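Local coordinates for protein alpha-fucosidase (Bifidobacterium bifidum, PDB 2EAB) that probably releases alpha-1,2-linked L-fucose by hydrolysis, this chain being the catalytic part of a longer protein, at residues 707-712 with 728-732. Numbering follows the deposited sequence.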
ATOM      1  N   LEU A 707       3.011  19.881 -12.572  1.00  7.81           N
ATOM      2  CA  LEU A 707       2.567  18.608 -13.130  1.00  8.18           C
ATOM      3  C   LEU A 707       2.681  18.567 -14.648  1.00  8.52           C
ATOM      4  O   LEU A 707       3.099  17.556 -15.207  1.00  8.56           O
ATOM      5  CB  LEU A 707       1.124  18.311 -12.722  1.00  8.28           C
ATOM      6  CG  LEU A 707       0.873  17.865 -11.282  1.00  7.80           C
ATOM      7  CD1 LEU A 707      -0.610  17.896 -10.996  1.00  8.29           C
ATOM      8  CD2 LEU A 707       1.435  16.476 -11.018  1.00  8.12           C
ATOM      9  N   ARG A 708       2.300  19.658 -15.313  1.00  8.67           N
ATOM     10  CA  ARG A 708       2.354  19.703 -16.773  1.00  9.74           C
ATOM     11  C   ARG A 708       3.781  19.518 -17.282  1.00  9.44           C
ATOM     12  O   ARG A 708       4.011  18.728 -18.201  1.00  9.64           O
ATOM     13  CB  ARG A 708       1.735  20.989 -17.330  1.00  9.93           C
ATOM     14  CG  ARG A 708       0.210  21.031 -17.248  1.00 10.82           C
ATOM     15  CD  ARG A 708      -0.388  22.135 -18.119  1.00 12.17           C
ATOM     16  NE  ARG A 708       0.219  23.442 -17.871  1.00 16.24           N
ATOM     17  CZ  ARG A 708      -0.180  24.306 -16.940  1.00 17.08           C
ATOM     18  NH1 ARG A 708      -1.202  24.018 -16.143  1.00 17.78           N
ATOM     19  NH2 ARG A 708       0.449  25.468 -16.807  1.00 17.40           N
ATOM     20  N   TYR A 709       4.734  20.228 -16.683  1.00  9.66           N
ATOM     21  CA  TYR A 709       6.131  20.061 -17.067  1.00  9.87           C
ATOM     22  C   TYR A 709       6.618  18.631 -16.844  1.00  9.80           C
ATOM     23  O   TYR A 709       7.340  18.081 -17.675  1.00  9.91           O
ATOM     24  CB  TYR A 709       7.032  21.036 -16.316  1.00 10.39           C
ATOM     25  CG  TYR A 709       7.058  22.441 -16.873  1.00 11.14           C
ATOM     26  CD1 TYR A 709       7.651  22.717 -18.108  1.00 12.69           C
ATOM     27  CD2 TYR A 709       6.523  23.503 -16.148  1.00 11.40           C
ATOM     28  CE1 TYR A 709       7.689  24.017 -18.616  1.00 12.96           C
ATOM     29  CE2 TYR A 709       6.558  24.804 -16.644  1.00 12.38           C
ATOM     30  CZ  TYR A 709       7.142  25.056 -17.878  1.00 12.55           C
ATOM     31  OH  TYR A 709       7.180  26.340 -18.374  1.00 13.54           O
ATOM     32  N   ARG A 710       6.223  18.024 -15.727  1.00  9.55           N
ATOM     33  CA  ARG A 710       6.679  16.668 -15.419  1.00  9.80           C
ATOM     34  C   ARG A 710       6.032  15.581 -16.278  1.00  9.89           C
ATOM     35  O   ARG A 710       6.671  14.570 -16.573  1.00 10.90           O
ATOM     36  CB  ARG A 710       6.464  16.342 -13.944  1.00  9.65           C
ATOM     37  CG  ARG A 710       7.602  15.540 -13.323  1.00 12.91           C
ATOM     38  CD  ARG A 710       8.839  16.404 -13.095  1.00  9.39           C
ATOM     39  NE  ARG A 710       9.442  16.149 -11.785  1.00  8.50           N
ATOM     40  CZ  ARG A 710      10.024  17.075 -11.027  1.00  8.00           C
ATOM     41  NH1 ARG A 710      10.105  18.338 -11.436  1.00  8.57           N
ATOM     42  NH2 ARG A 710      10.518  16.729  -9.843  1.00  8.01           N
ATOM     43  N   CYS A 711       4.783  15.795 -16.690  1.00  9.82           N
ATOM     44  CA  CYS A 711       3.950  14.717 -17.238  1.00 10.22           C
ATOM     45  C   CYS A 711       3.757  14.741 -18.751  1.00 10.61           C
ATOM     46  O   CYS A 711       3.242  13.779 -19.323  1.00 10.83           O
ATOM     47  CB  CYS A 711       2.581  14.711 -16.551  1.00 10.11           C
ATOM     48  SG  CYS A 711       2.646  14.286 -14.805  1.00 10.34           S
ATOM     49  N   PHE A 712       4.163  15.840 -19.384  1.00 11.28           N
ATOM     50  CA  PHE A 712       3.984  16.037 -20.820  1.00 12.30           C
ATOM     51  C   PHE A 712       5.318  16.170 -21.550  1.00 13.25           C
ATOM     52  O   PHE A 712       6.283  16.727 -21.017  1.00 13.51           O
ATOM     53  CB  PHE A 712       3.143  17.293 -21.085  1.00 12.54           C
ATOM     54  CG  PHE A 712       1.676  17.128 -20.787  1.00 12.59           C
ATOM     55  CD1 PHE A 712       0.770  16.900 -21.817  1.00 13.34           C
ATOM     56  CD2 PHE A 712       1.193  17.213 -19.482  1.00 12.83           C
ATOM     57  CE1 PHE A 712      -0.590  16.749 -21.554  1.00 13.44           C
ATOM     58  CE2 PHE A 712      -0.166  17.067 -19.209  1.00 12.81           C
ATOM     59  CZ  PHE A 712      -1.061  16.831 -20.250  1.00 13.02           C
ATOM     60  N   ARG A 728       0.927   9.838 -10.121  1.00  7.32           N
ATOM     61  CA  ARG A 728       0.426  10.837 -11.058  1.00  7.43           C
ATOM     62  C   ARG A 728      -1.097  10.839 -11.156  1.00  7.23           C
ATOM     63  O   ARG A 728      -1.707  11.905 -11.193  1.00  7.45           O
ATOM     64  CB  ARG A 728       1.089  10.697 -12.427  1.00  7.91           C
ATOM     65  CG  ARG A 728       2.550  11.104 -12.383  1.00  8.88           C
ATOM     66  CD  ARG A 728       3.287  10.768 -13.653  1.00 11.53           C
ATOM     67  NE  ARG A 728       4.729  10.874 -13.461  1.00 14.29           N
ATOM     68  CZ  ARG A 728       5.608  10.974 -14.454  1.00 15.68           C
ATOM     69  NH1 ARG A 728       5.197  10.996 -15.718  1.00 16.10           N
ATOM     70  NH2 ARG A 728       6.902  11.056 -14.184  1.00 16.93           N
ATOM     71  N   ILE A 729      -1.712   9.660 -11.176  1.00  7.13           N
ATOM     72  CA  ILE A 729      -3.176   9.574 -11.180  1.00  7.26           C
ATOM     73  C   ILE A 729      -3.767  10.296  -9.964  1.00  7.02           C
ATOM     74  O   ILE A 729      -4.655  11.142 -10.103  1.00  6.98           O
ATOM     75  CB  ILE A 729      -3.659   8.105 -11.232  1.00  7.44           C
ATOM     76  CG1 ILE A 729      -3.262   7.459 -12.563  1.00  8.19           C
ATOM     77  CG2 ILE A 729      -5.175   8.019 -11.055  1.00  8.38           C
ATOM     78  CD1 ILE A 729      -3.337   5.941 -12.547  1.00  9.15           C
ATOM     79  N   ASN A 730      -3.264   9.975  -8.774  1.00  6.61           N
ATOM     80  CA  ASN A 730      -3.779  10.585  -7.550  1.00  6.65           C
ATOM     81  C   ASN A 730      -3.529  12.087  -7.475  1.00  6.66           C
ATOM     82  O   ASN A 730      -4.394  12.843  -7.026  1.00  6.38           O
ATOM     83  CB  ASN A 730      -3.219   9.876  -6.321  1.00  6.53           C
ATOM     84  CG  ASN A 730      -3.899   8.549  -6.067  1.00  6.83           C
ATOM     85  OD1 ASN A 730      -4.920   8.478  -5.373  1.00  7.03           O
ATOM     86  ND2 ASN A 730      -3.340   7.480  -6.635  1.00  6.34           N
ATOM     87  N   SER A 731      -2.352  12.511  -7.932  1.00  6.53           N
ATOM     88  CA  SER A 731      -1.982  13.925  -7.926  1.00  6.97           C
ATOM     89  C   SER A 731      -2.886  14.725  -8.852  1.00  6.59           C
ATOM     90  O   SER A 731      -3.426  15.766  -8.465  1.00  6.48           O
ATOM     91  CB  SER A 731      -0.523  14.100  -8.334  1.00  7.16           C
ATOM     92  OG  SER A 731       0.339  13.438  -7.425  1.00  7.22           O
ATOM     93  N   TRP A 732      -3.069  14.228 -10.069  1.00  6.80           N
ATOM     94  CA  TRP A 732      -3.959  14.891 -11.006  1.00  7.03           C
ATOM     95  C   TRP A 732      -5.412  14.903 -10.524  1.00  6.76           C
ATOM     96  O   TRP A 732      -6.116  15.884 -10.739  1.00  6.97           O
ATOM     97  CB  TRP A 732      -3.827  14.293 -12.401  1.00  7.67           C
ATOM     98  CG  TRP A 732      -2.684  14.884 -13.185  1.00  7.50           C
ATOM     99  CD1 TRP A 732      -1.439  14.350 -13.356  1.00  8.27           C
ATOM    100  CD2 TRP A 732      -2.691  16.130 -13.896  1.00  8.58           C
ATOM    101  NE1 TRP A 732      -0.671  15.184 -14.139  1.00  8.69           N
ATOM    102  CE2 TRP A 732      -1.415  16.281 -14.488  1.00  8.82           C
ATOM    103  CE3 TRP A 732      -3.652  17.130 -14.095  1.00  9.27           C
ATOM    104  CZ2 TRP A 732      -1.074  17.395 -15.267  1.00  9.81           C
ATOM    105  CZ3 TRP A 732      -3.313  18.240 -14.868  1.00  9.83           C
ATOM    106  CH2 TRP A 732      -2.034  18.358 -15.447  1.00  9.74           C
TER
HETATM  107  O   HOH W   1       6.815  12.451 -18.259  1.00 18.91           O
HETATM  108  O   HOH W   2       2.876  11.475 -17.293  1.00 13.86           O
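Cys711 holds SG anti to the carbonyl carbon and beside the backbone N (chi1 -66°), a torsion that turns the sulfur toward Trp732, where it meets the indole N-H. The resulting hydrogen bond from Trp732 NE1 to Cys711 SG is long, at 3.5 Å, but nearly straight (170°), and the sulfur lies almost exactly in the ring plane, an in-plane sulfur-aromatic contact at the pyrrole edge. One turn earlier, Leu707 lies over one face: its CD1 sits 4.0 Å from the centroid of the five-membered ring of Trp732 in a CH-pi contact, while CB packs 3.5 Å from Trp732 CZ2. Arg708 CG meets the edge of the indole at CH2; Phe712 CE2 approaches CZ2 obliquely, and Leu744 of helix 738-751 also touches the indole. With an alanine in place of Trp732, Cys711 SG would probably lose its N-H donor and a gap would open against Leu707. The same sulfur is also met by the extended Arg728 chain, whose CD lies 3.8 Å from Cys711 SG. Arg728 NH1 donates to a water oxygen 2.8 Å away that in turn donates to Cys711 O, bridging to the helix C-terminus, while NH2 is held by Arg678 O. This is the buried, near-antiparallel pairing (157°) of consecutive helices 697-711 and 722-734, linked through the short strands 712-713 and 716-717, as in the helical (alpha/alpha)6 barrel of family 95 catalytic domains.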